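Local structure of staphylococcal enterotoxin A (Staphylococcus aureus, 1ESF) at residues E2-I7 and D227-T232; N8-R13 and S193-L198; K123-N128 and V143-K148; V185-T190 and N223-I228. The protein acts as a superantigen, binding MHC class II molecules, in part through a zinc site, and T-cell receptors, and causes staphylococcal food poisoning. All coordinates share one frame; numbering follows the deposited sequence.

Interaction 1: residues E2-I7 and D227-T232. With CD (cadmium ion), chain C.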
# COMPACT_ATOMS: atom_id res chain seq x y z
N GLU A 2 14.71 4.28 -14.81
CA GLU A 2 14.61 5.15 -15.98
C GLU A 2 15.35 6.41 -15.71
O GLU A 2 15.88 6.64 -14.61
CB GLU A 2 13.16 5.53 -16.29
CG GLU A 2 12.16 4.40 -16.30
CD GLU A 2 12.38 3.43 -17.43
OE1 GLU A 2 12.69 3.89 -18.55
OE2 GLU A 2 12.24 2.20 -17.19
N LYS A 3 15.39 7.21 -16.77
CA LYS A 3 16.01 8.51 -16.77
C LYS A 3 14.97 9.35 -16.09
O LYS A 3 13.79 9.32 -16.47
CB LYS A 3 16.20 8.96 -18.21
CG LYS A 3 17.17 8.11 -18.95
CD LYS A 3 18.23 9.00 -19.54
CE LYS A 3 19.10 8.24 -20.55
NZ LYS A 3 19.89 9.13 -21.51
N SER A 4 15.37 10.04 -15.04
CA SER A 4 14.45 10.89 -14.31
C SER A 4 13.81 11.91 -15.25
O SER A 4 12.71 12.39 -14.99
CB SER A 4 15.21 11.58 -13.19
OG SER A 4 14.34 12.27 -12.35
N GLU A 5 14.48 12.19 -16.37
CA GLU A 5 14.00 13.14 -17.39
C GLU A 5 12.84 12.59 -18.22
O GLU A 5 11.98 13.34 -18.65
CB GLU A 5 15.16 13.63 -18.29
CG GLU A 5 16.46 12.79 -18.28
CD GLU A 5 17.18 12.74 -16.91
OE1 GLU A 5 17.34 13.80 -16.27
OE2 GLU A 5 17.59 11.63 -16.45
N GLU A 6 12.79 11.27 -18.42
CA GLU A 6 11.70 10.67 -19.16
C GLU A 6 10.44 10.49 -18.32
O GLU A 6 9.31 10.68 -18.81
CB GLU A 6 12.14 9.33 -19.68
CG GLU A 6 13.25 9.40 -20.66
CD GLU A 6 13.39 8.08 -21.37
OE1 GLU A 6 12.42 7.69 -22.08
OE2 GLU A 6 14.42 7.39 -21.16
N ILE A 7 10.64 10.09 -17.07
CA ILE A 7 9.55 9.90 -16.12
C ILE A 7 8.86 11.22 -15.87
O ILE A 7 7.65 11.33 -15.75
CB ILE A 7 10.07 9.38 -14.76
CG1 ILE A 7 10.67 7.96 -14.92
CG2 ILE A 7 8.98 9.56 -13.66
CD1 ILE A 7 9.67 6.92 -15.41
N ASP A 227 12.02 1.82 -7.40
CA ASP A 227 12.55 3.07 -7.95
C ASP A 227 11.59 4.16 -7.56
O ASP A 227 10.39 4.03 -7.78
CB ASP A 227 12.61 3.04 -9.45
CG ASP A 227 13.49 1.97 -9.94
OD1 ASP A 227 14.66 1.90 -9.50
OD2 ASP A 227 13.02 1.20 -10.77
N ILE A 228 12.10 5.22 -6.95
CA ILE A 228 11.24 6.34 -6.54
C ILE A 228 11.74 7.62 -7.22
O ILE A 228 12.94 7.89 -7.17
CB ILE A 228 11.19 6.56 -4.96
CG1 ILE A 228 10.68 5.27 -4.25
CG2 ILE A 228 10.32 7.80 -4.63
CD1 ILE A 228 10.66 5.31 -2.71
N TYR A 229 10.84 8.32 -7.91
CA TYR A 229 11.13 9.58 -8.63
C TYR A 229 10.32 10.76 -7.99
O TYR A 229 9.08 10.78 -8.04
CB TYR A 229 10.75 9.44 -10.13
CG TYR A 229 11.36 8.24 -10.83
CD1 TYR A 229 12.70 8.27 -11.30
CD2 TYR A 229 10.63 7.07 -10.99
CE1 TYR A 229 13.29 7.14 -11.91
CE2 TYR A 229 11.22 5.94 -11.58
CZ TYR A 229 12.54 5.98 -12.02
OH TYR A 229 13.15 4.82 -12.46
N LEU A 230 11.03 11.71 -7.39
CA LEU A 230 10.36 12.84 -6.75
C LEU A 230 10.79 14.16 -7.40
O LEU A 230 11.96 14.30 -7.84
CB LEU A 230 10.68 12.85 -5.25
CG LEU A 230 10.47 11.59 -4.39
CD1 LEU A 230 11.01 11.90 -2.99
CD2 LEU A 230 9.00 11.20 -4.37
N TYR A 231 9.85 15.10 -7.50
CA TYR A 231 10.10 16.42 -8.12
C TYR A 231 9.54 17.53 -7.27
O TYR A 231 8.42 17.43 -6.81
CB TYR A 231 9.46 16.52 -9.49
CG TYR A 231 9.86 15.40 -10.40
CD1 TYR A 231 11.07 15.43 -11.10
CD2 TYR A 231 9.04 14.28 -10.54
CE1 TYR A 231 11.46 14.36 -11.92
CE2 TYR A 231 9.42 13.21 -11.34
CZ TYR A 231 10.61 13.26 -12.03
OH TYR A 231 10.95 12.19 -12.84
N THR A 232 10.28 18.64 -7.23
CA THR A 232 9.91 19.82 -6.45
C THR A 232 9.12 20.87 -7.25
O THR A 232 8.79 21.94 -6.76
CB THR A 232 11.11 20.40 -5.74
OG1 THR A 232 12.15 20.61 -6.69
CG2 THR A 232 11.63 19.41 -4.67
CD CD C . 14.87 -0.06 -11.70
O HOH W 1 13.80 12.91 -9.78

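Interaction 2: residues N8-R13 and S193-L198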
# COMPACT_ATOMS: atom_id res chain seq x y z
N ASN A 8 9.66 12.25 -15.84
CA ASN A 8 9.14 13.59 -15.61
C ASN A 8 8.09 13.98 -16.68
O ASN A 8 7.22 14.85 -16.47
CB ASN A 8 10.33 14.56 -15.55
CG ASN A 8 9.91 15.98 -15.54
OD1 ASN A 8 9.02 16.38 -14.80
ND2 ASN A 8 10.52 16.76 -16.41
N GLU A 9 8.13 13.28 -17.81
CA GLU A 9 7.19 13.56 -18.88
C GLU A 9 5.81 12.90 -18.76
O GLU A 9 4.89 13.29 -19.48
CB GLU A 9 7.82 13.18 -20.21
CG GLU A 9 9.22 13.75 -20.43
CD GLU A 9 9.69 13.66 -21.89
OE1 GLU A 9 10.25 12.59 -22.29
OE2 GLU A 9 9.47 14.67 -22.62
N LYS A 10 5.66 11.88 -17.90
CA LYS A 10 4.36 11.22 -17.75
C LYS A 10 3.44 12.30 -17.15
O LYS A 10 3.95 13.29 -16.63
CB LYS A 10 4.46 10.04 -16.78
CG LYS A 10 5.53 9.01 -17.10
CD LYS A 10 5.36 7.80 -16.19
CE LYS A 10 3.90 7.29 -16.26
NZ LYS A 10 3.59 5.97 -15.67
N ASP A 11 2.12 12.19 -17.25
CA ASP A 11 1.33 13.24 -16.61
C ASP A 11 0.99 12.81 -15.20
O ASP A 11 0.10 12.01 -14.94
CB ASP A 11 0.07 13.64 -17.38
CG ASP A 11 -0.91 12.49 -17.56
OD1 ASP A 11 -0.41 11.35 -17.77
OD2 ASP A 11 -2.16 12.71 -17.51
N LEU A 12 1.87 13.21 -14.33
CA LEU A 12 1.77 12.96 -12.91
C LEU A 12 0.94 14.11 -12.33
O LEU A 12 1.12 15.28 -12.68
CB LEU A 12 3.19 13.00 -12.32
CG LEU A 12 4.17 12.07 -13.00
CD1 LEU A 12 5.56 12.36 -12.49
CD2 LEU A 12 3.75 10.65 -12.75
N ARG A 13 0.01 13.77 -11.46
CA ARG A 13 -0.82 14.76 -10.81
C ARG A 13 0.07 15.59 -9.90
O ARG A 13 1.04 15.10 -9.38
CB ARG A 13 -1.89 14.06 -10.01
CG ARG A 13 -2.73 13.18 -10.88
CD ARG A 13 -3.55 13.96 -11.91
NE ARG A 13 -4.36 13.04 -12.72
CZ ARG A 13 -5.27 12.18 -12.24
NH1 ARG A 13 -5.53 12.11 -10.94
NH2 ARG A 13 -5.87 11.32 -13.06
N SER A 193 5.98 -4.79 -14.00
CA SER A 193 6.23 -3.82 -12.95
C SER A 193 4.97 -2.99 -12.65
O SER A 193 4.25 -2.54 -13.56
CB SER A 193 7.35 -2.86 -13.37
OG SER A 193 8.59 -3.53 -13.44
N VAL A 194 4.73 -2.75 -11.36
CA VAL A 194 3.58 -1.94 -10.92
C VAL A 194 4.15 -0.54 -10.63
O VAL A 194 5.28 -0.42 -10.16
CB VAL A 194 2.98 -2.50 -9.61
CG1 VAL A 194 1.83 -1.67 -9.16
CG2 VAL A 194 2.52 -3.95 -9.77
N ASN A 195 3.42 0.51 -10.98
CA ASN A 195 3.86 1.88 -10.70
C ASN A 195 2.71 2.74 -10.19
O ASN A 195 1.63 2.71 -10.77
CB ASN A 195 4.53 2.56 -11.91
CG ASN A 195 3.57 2.91 -13.02
OD1 ASN A 195 3.11 4.03 -13.16
ND2 ASN A 195 3.32 1.95 -13.87
N TYR A 196 2.91 3.52 -9.14
CA TYR A 196 1.81 4.34 -8.64
C TYR A 196 2.22 5.79 -8.61
O TYR A 196 3.39 6.09 -8.30
CB TYR A 196 1.41 3.93 -7.21
CG TYR A 196 0.79 2.54 -7.04
CD1 TYR A 196 -0.13 2.04 -7.96
CD2 TYR A 196 1.11 1.74 -5.94
CE1 TYR A 196 -0.71 0.77 -7.77
CE2 TYR A 196 0.54 0.48 -5.74
CZ TYR A 196 -0.37 -0.00 -6.65
OH TYR A 196 -0.92 -1.26 -6.46
N ASP A 197 1.30 6.68 -8.99
CA ASP A 197 1.50 8.13 -8.91
C ASP A 197 1.18 8.46 -7.41
O ASP A 197 0.10 8.18 -6.92
CB ASP A 197 0.54 8.83 -9.87
CG ASP A 197 0.61 10.35 -9.79
OD1 ASP A 197 1.15 10.91 -8.82
OD2 ASP A 197 0.08 10.99 -10.70
N LEU A 198 2.17 9.01 -6.70
CA LEU A 198 2.10 9.31 -5.26
C LEU A 198 1.06 10.34 -4.91
O LEU A 198 0.64 10.42 -3.77
CB LEU A 198 3.48 9.74 -4.74
CG LEU A 198 4.58 8.67 -4.87
CD1 LEU A 198 5.96 9.23 -4.60
CD2 LEU A 198 4.23 7.54 -3.91
O HOH W 2 2.84 12.91 -8.76

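Interaction 3: residues K123-N128 and V143-K148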
# COMPACT_ATOMS: atom_id res chain seq x y z
N LYS A 123 13.96 -10.37 3.74
CA LYS A 123 14.45 -9.67 2.57
C LYS A 123 14.48 -8.13 2.78
O LYS A 123 13.52 -7.58 3.30
CB LYS A 123 13.55 -10.08 1.38
CG LYS A 123 13.93 -9.51 0.00
CD LYS A 123 15.43 -9.55 -0.27
CE LYS A 123 15.77 -10.07 -1.66
NZ LYS A 123 16.92 -9.28 -2.22
N LYS A 124 15.62 -7.47 2.55
CA LYS A 124 15.66 -6.00 2.64
C LYS A 124 15.51 -5.59 1.20
O LYS A 124 16.32 -6.00 0.35
CB LYS A 124 16.98 -5.47 3.14
CG LYS A 124 17.26 -5.83 4.53
CD LYS A 124 18.60 -5.34 4.95
CE LYS A 124 18.65 -5.35 6.47
NZ LYS A 124 20.04 -5.37 7.06
N VAL A 125 14.45 -4.85 0.90
CA VAL A 125 14.17 -4.42 -0.46
C VAL A 125 14.95 -3.14 -0.83
O VAL A 125 14.68 -2.05 -0.29
CB VAL A 125 12.61 -4.25 -0.64
CG1 VAL A 125 12.26 -3.89 -2.09
CG2 VAL A 125 11.87 -5.56 -0.21
N PRO A 126 15.87 -3.22 -1.80
CA PRO A 126 16.64 -2.04 -2.19
C PRO A 126 15.76 -0.95 -2.81
O PRO A 126 14.85 -1.27 -3.58
CB PRO A 126 17.61 -2.58 -3.24
CG PRO A 126 17.63 -4.06 -3.00
CD PRO A 126 16.26 -4.40 -2.59
N ILE A 127 16.03 0.32 -2.52
CA ILE A 127 15.27 1.42 -3.09
C ILE A 127 16.22 2.42 -3.79
O ILE A 127 17.24 2.81 -3.18
CB ILE A 127 14.55 2.19 -1.97
CG1 ILE A 127 13.57 1.27 -1.22
CG2 ILE A 127 13.90 3.47 -2.52
CD1 ILE A 127 13.02 1.85 0.03
N ASN A 128 15.93 2.79 -5.04
CA ASN A 128 16.72 3.80 -5.80
C ASN A 128 15.87 5.03 -5.69
O ASN A 128 14.72 4.98 -6.06
CB ASN A 128 16.80 3.48 -7.28
CG ASN A 128 17.67 2.31 -7.58
OD1 ASN A 128 18.66 2.10 -6.91
ND2 ASN A 128 17.32 1.54 -8.59
N VAL A 143 12.58 -0.89 3.70
CA VAL A 143 11.50 -1.79 3.28
C VAL A 143 12.04 -3.22 3.42
O VAL A 143 13.03 -3.57 2.82
CB VAL A 143 11.08 -1.53 1.78
CG1 VAL A 143 9.87 -2.39 1.40
CG2 VAL A 143 10.74 -0.06 1.57
N LYS A 144 11.35 -4.06 4.19
CA LYS A 144 11.78 -5.43 4.41
C LYS A 144 10.57 -6.34 4.43
O LYS A 144 9.47 -5.89 4.73
CB LYS A 144 12.59 -5.55 5.70
CG LYS A 144 12.05 -4.68 6.82
CD LYS A 144 12.72 -4.87 8.21
CE LYS A 144 14.08 -4.17 8.41
NZ LYS A 144 14.71 -4.44 9.79
N THR A 145 10.76 -7.59 4.05
CA THR A 145 9.68 -8.57 4.04
C THR A 145 10.20 -10.00 4.31
O THR A 145 11.36 -10.32 4.06
CB THR A 145 8.82 -8.52 2.68
OG1 THR A 145 7.67 -9.37 2.80
CG2 THR A 145 9.64 -8.95 1.44
N ASN A 146 9.31 -10.84 4.81
CA ASN A 146 9.59 -12.24 5.10
C ASN A 146 8.74 -13.09 4.19
O ASN A 146 8.59 -14.27 4.43
CB ASN A 146 9.14 -12.59 6.50
CG ASN A 146 10.06 -12.02 7.55
OD1 ASN A 146 9.65 -11.18 8.36
ND2 ASN A 146 11.31 -12.50 7.57
N LYS A 147 8.08 -12.48 3.22
CA LYS A 147 7.24 -13.28 2.37
C LYS A 147 7.92 -13.47 1.06
O LYS A 147 8.63 -12.60 0.60
CB LYS A 147 5.89 -12.60 2.16
CG LYS A 147 5.15 -12.33 3.40
CD LYS A 147 3.81 -11.63 3.16
CE LYS A 147 3.00 -11.43 4.51
NZ LYS A 147 3.51 -10.43 5.51
N LYS A 148 7.66 -14.60 0.43
CA LYS A 148 8.21 -14.89 -0.84
C LYS A 148 7.34 -14.19 -1.90
O LYS A 148 7.86 -13.63 -2.86
CB LYS A 148 8.26 -16.39 -1.03
CG LYS A 148 8.94 -16.73 -2.29
CD LYS A 148 8.13 -17.77 -3.08
CE LYS A 148 8.81 -18.15 -4.43
NZ LYS A 148 8.31 -19.43 -5.06
O HOH W 3 15.09 -0.65 1.90

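Interaction 4: residues V185-T190 and N223-I228. With CD (cadmium ion), chain C.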
# COMPACT_ATOMS: atom_id res chain seq x y z
N VAL A 185 7.80 3.00 -8.40
CA VAL A 185 7.80 1.83 -9.28
C VAL A 185 8.39 0.61 -8.57
O VAL A 185 9.50 0.68 -8.02
CB VAL A 185 8.64 2.06 -10.56
CG1 VAL A 185 8.58 0.79 -11.49
CG2 VAL A 185 8.14 3.30 -11.33
N PHE A 186 7.64 -0.50 -8.56
CA PHE A 186 8.09 -1.78 -7.96
C PHE A 186 8.68 -2.52 -9.16
O PHE A 186 7.99 -3.09 -10.01
CB PHE A 186 6.91 -2.51 -7.34
CG PHE A 186 6.22 -1.70 -6.28
CD1 PHE A 186 5.26 -0.77 -6.63
CD2 PHE A 186 6.65 -1.77 -4.95
CE1 PHE A 186 4.76 0.14 -5.67
CE2 PHE A 186 6.18 -0.89 -4.00
CZ PHE A 186 5.22 0.08 -4.35
N HIS A 187 9.98 -2.40 -9.30
CA HIS A 187 10.64 -2.95 -10.45
C HIS A 187 11.02 -4.43 -10.38
O HIS A 187 12.09 -4.80 -9.91
CB HIS A 187 11.82 -2.07 -10.81
CG HIS A 187 12.31 -2.29 -12.20
ND1 HIS A 187 13.38 -1.61 -12.72
CD2 HIS A 187 11.92 -3.17 -13.15
CE1 HIS A 187 13.64 -2.06 -13.94
NE2 HIS A 187 12.78 -3.01 -14.22
N THR A 188 10.09 -5.24 -10.86
CA THR A 188 10.21 -6.69 -10.85
C THR A 188 10.91 -7.14 -12.11
O THR A 188 10.96 -6.44 -13.09
CB THR A 188 8.84 -7.33 -10.69
OG1 THR A 188 7.88 -6.59 -11.45
CG2 THR A 188 8.39 -7.31 -9.20
N SER A 189 11.55 -8.29 -12.05
CA SER A 189 12.28 -8.80 -13.22
C SER A 189 11.46 -9.76 -14.10
O SER A 189 11.37 -9.60 -15.32
CB SER A 189 13.60 -9.48 -12.74
OG SER A 189 13.55 -9.89 -11.36
N THR A 190 10.75 -10.65 -13.44
CA THR A 190 10.01 -11.71 -14.08
C THR A 190 8.53 -11.51 -14.34
O THR A 190 7.87 -12.33 -15.00
CB THR A 190 10.23 -12.95 -13.22
OG1 THR A 190 9.79 -12.69 -11.87
CG2 THR A 190 11.71 -13.27 -13.19
N ASN A 223 14.76 -10.54 -6.22
CA ASN A 223 15.16 -10.02 -7.54
C ASN A 223 14.43 -8.78 -8.02
O ASN A 223 14.31 -8.54 -9.24
CB ASN A 223 15.00 -11.10 -8.62
CG ASN A 223 16.14 -11.10 -9.58
OD1 ASN A 223 16.60 -10.06 -10.05
ND2 ASN A 223 16.63 -12.29 -9.86
N MET A 224 13.93 -8.00 -7.08
CA MET A 224 13.24 -6.77 -7.43
C MET A 224 13.73 -5.70 -6.48
O MET A 224 14.42 -5.97 -5.50
CB MET A 224 11.73 -6.93 -7.35
CG MET A 224 11.25 -7.10 -5.96
SD MET A 224 10.56 -5.60 -5.28
CE MET A 224 9.51 -6.38 -4.24
N HIS A 225 13.46 -4.46 -6.89
CA HIS A 225 13.83 -3.28 -6.14
C HIS A 225 12.76 -2.23 -6.46
O HIS A 225 11.91 -2.40 -7.35
CB HIS A 225 15.24 -2.80 -6.53
CG HIS A 225 15.37 -2.43 -7.97
ND1 HIS A 225 15.84 -3.30 -8.92
CD2 HIS A 225 15.10 -1.28 -8.62
CE1 HIS A 225 15.88 -2.70 -10.09
NE2 HIS A 225 15.44 -1.47 -9.93
N ILE A 226 12.82 -1.14 -5.71
CA ILE A 226 11.86 -0.07 -5.84
C ILE A 226 12.61 1.14 -6.40
O ILE A 226 13.74 1.38 -6.00
CB ILE A 226 11.28 0.23 -4.41
CG1 ILE A 226 10.42 -0.96 -3.88
CG2 ILE A 226 10.50 1.55 -4.37
CD1 ILE A 226 9.97 -0.79 -2.46
N ASP A 227 12.02 1.82 -7.40
CA ASP A 227 12.55 3.07 -7.95
C ASP A 227 11.59 4.16 -7.56
O ASP A 227 10.39 4.03 -7.78
CB ASP A 227 12.61 3.04 -9.45
CG ASP A 227 13.49 1.97 -9.94
OD1 ASP A 227 14.66 1.90 -9.50
OD2 ASP A 227 13.02 1.20 -10.77
N ILE A 228 12.10 5.22 -6.95
CA ILE A 228 11.24 6.34 -6.54
C ILE A 228 11.74 7.62 -7.22
O ILE A 228 12.94 7.89 -7.17
CB ILE A 228 11.19 6.56 -4.96
CG1 ILE A 228 10.68 5.27 -4.25
CG2 ILE A 228 10.32 7.80 -4.63
CD1 ILE A 228 10.66 5.31 -2.71
CD CD C . 14.87 -0.06 -11.70
O HOH W 4 14.14 -6.57 -11.09

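Interaction 1: residues E2-I7 and D227-T232
Ile7 lays its CG1 branch over one face of the Tyr229 ring, 3.8 Å from CG1 to the ring centroid and only 5° off the ring normal, a CH-pi contact. The other branch, CG2, lies anti to the backbone N; it touches Tyr229 CG as well, at 3.9 Å, and goes on to the edge of the Tyr231 ring, near its plane. A beta-branched isoleucine suits this place, since CG1 can cap one ring while CG2 spans the two tyrosines. Both tyrosines leave strand 225-231 toward the N-terminal segment, two residues apart and therefore on the same face of the beta-grasp sheet, and the short helix 4-7 lies across that face. Each hydroxyl fixes a different point of the incoming chain. Tyr229 OH accepts from Glu2 N at 2.9 Å in a nearly straight bond (172°), while Tyr231 OH donates to Ser4 O at 2.8 Å, in the carbonyl plane and on a lone pair. Tyrosine thus offers an apolar ring to Ile7 and a hydroxyl to the backbone. The Tyr229 ring also meets that of Trp130, its neighbour on strand 118-131, almost in parallel. Ser4 adds a bridge through water, which lies 2.7 Å from Ser4 OG and donates to Leu230 O. Two residues before Tyr229 on the same strand, Asp227 OD2 binds the cadmium ion at 2.4 Å; Ser1, just before Glu2, is another ligand of this ion.

Interaction 2: residues N8-R13 and S193-L198
Asp197 and Arg13 meet with their side chains crossing at about a right angle, yet the bond between them is made by the backbone: Arg13 N donates to Asp197 OD2 at 2.9 Å, nearly straight at 165°, on the syn lone pair of that oxygen. The first torsion of Asp197 (176°) carries its CG away from its own backbone N and puts the carboxylate against the loop, where OD2 also lies 3.4 Å from Leu12 CA. The guanidinium of Arg13 leads elsewhere, the two flat groups turned 55° apart; it is the aliphatic start of the arginine that nears the carboxylate, with Arg13 CG 3.6 Å from Asp197 OD2. Aspartate suits this position because its second oxygen, OD1, can accept at the same time from Phe199 N, just beyond its own strand. A water between Asp197 OD1 and Arg13 O makes a second, indirect link between the segments. Lys10 and Asn195 approach from opposite directions; Lys10 is long enough to span from the loop, and its NZ reaches Asn195 OD1 at 3.2 Å in a weak hydrogen bond. Leu12 is buried and packs on Tyr231. The arrangement is that of an N-terminal loop tied, by backbone N-H to carboxylate, to strand 194-197 of the beta-grasp domain's mixed sheet.

Interaction 3: residues K123-N128 and V143-K148
Val143 CG2 presses against Ile127 CD1 at 3.3 Å, tighter than usual van der Waals contact, the two side chains crossing at about a right angle. Its other methyl, CG1, set anti to the backbone N (chi1 -175°), turns to Val125 and comes 3.9 Å from Val125 CB. Beta-branched residues fit the extended backbone of strands, and the diverging methyls of Val143 let it meet both apolar neighbours. Behind these contacts stands the backbone pairing. Lys123 and Thr145 form an antiparallel hydrogen-bonded pair, Lys123 N giving to Thr145 O at 2.6 Å and Thr145 N returning to Lys123 O at 2.9 Å. Next along, Lys124 and Lys144 are a non-hydrogen-bonded pair with both side chains on one face; their amines stay 6.1 Å apart between Lys124 NZ and Lys144 NZ, and weak, long ion pairs to Glu141 and Glu122 probably offset the like charges. Val125 N then bonds to Val143 O at 2.7 Å, after which a water bridges the strands, donating to Val125 O and accepting from Val143 N. Farther out, Thr145 OG1 accepts from Lys147 N at 3.2 Å, an ST turn, and is itself bonded to Glu154 of helix 152-167, which also takes a salt bridge from Lys147 NZ. This is antiparallel pairing of strands 118-131 and 144-147 in the beta-grasp sheet, against which helix 152-167 packs.

Interaction 4: residues V185-T190 and N223-I228
The zinc site through which the toxin engages MHC class II is built on two adjacent antiparallel strands, 181-187 and 225-231, and here it holds cadmium. His187 ND1 binds the ion at 2.4 Å, His225 NE2 at 2.3 Å and Asp227 OD2 also binds it, with Ser1 contributing from the N-terminus. Imidazole nitrogens and a carboxylate are natural ligands for such metals, and the strand register puts all three on one face: His187 pairs with His225, and Asp227 stands two residues after His225 on the same strand, opposite Val185. The imidazoles are oblique, their planes at 64°, while His187 CB lies over one face of the His225 ring. With its CG anti to the backbone N (chi1 -162°), His187 swings its ring past His225 and places ND1 beside the ion. Asp227 OD1 is held by Asn128 ND2, a second-shell bond that should steady the carboxylate. Backbone bonds set the register: Val185 N to Asp227 O at 2.9 Å, the reverse bond from Asp227 N to Val185 O, and a short but bent one from His187 N to His225 O at 2.7 Å. Beyond the last bridged pair, Ser189 OG donates to Asn223 O at 2.6 Å, and a water joins that oxygen to His187 O. On the sheet's other face Phe186 and Ile226 lie side by side, Phe186 packing on helix 152-167 and Ile226 on Val125, with strands 118-131 and 194-197 flanking the pair.

How the interactions relate
All four contacts reach the same mixed sheet of the beta-grasp domain. Interactions 3 and 4, both partly buried, are strand pairings within it, joined through Asn128, which bonds to the backbone of strand 225-231; their regular backbone bonding contrasts with interactions 1 and 2, where side chains of the sheet hold the N-terminal backbone. Interaction 1 is buried and aromatic, whereas interaction 2 lies at the surface and is polar; they touch through Tyr231 with Leu12, and Leu230 with Leu198. Interactions 1 and 4 share Asp227 and Ile228 of strand 225-231, and the metal lies where the N-terminus meets strands 181-187 and 225-231. Val194 O and Phe186 N probably bond, linking interaction 2 to interaction 4.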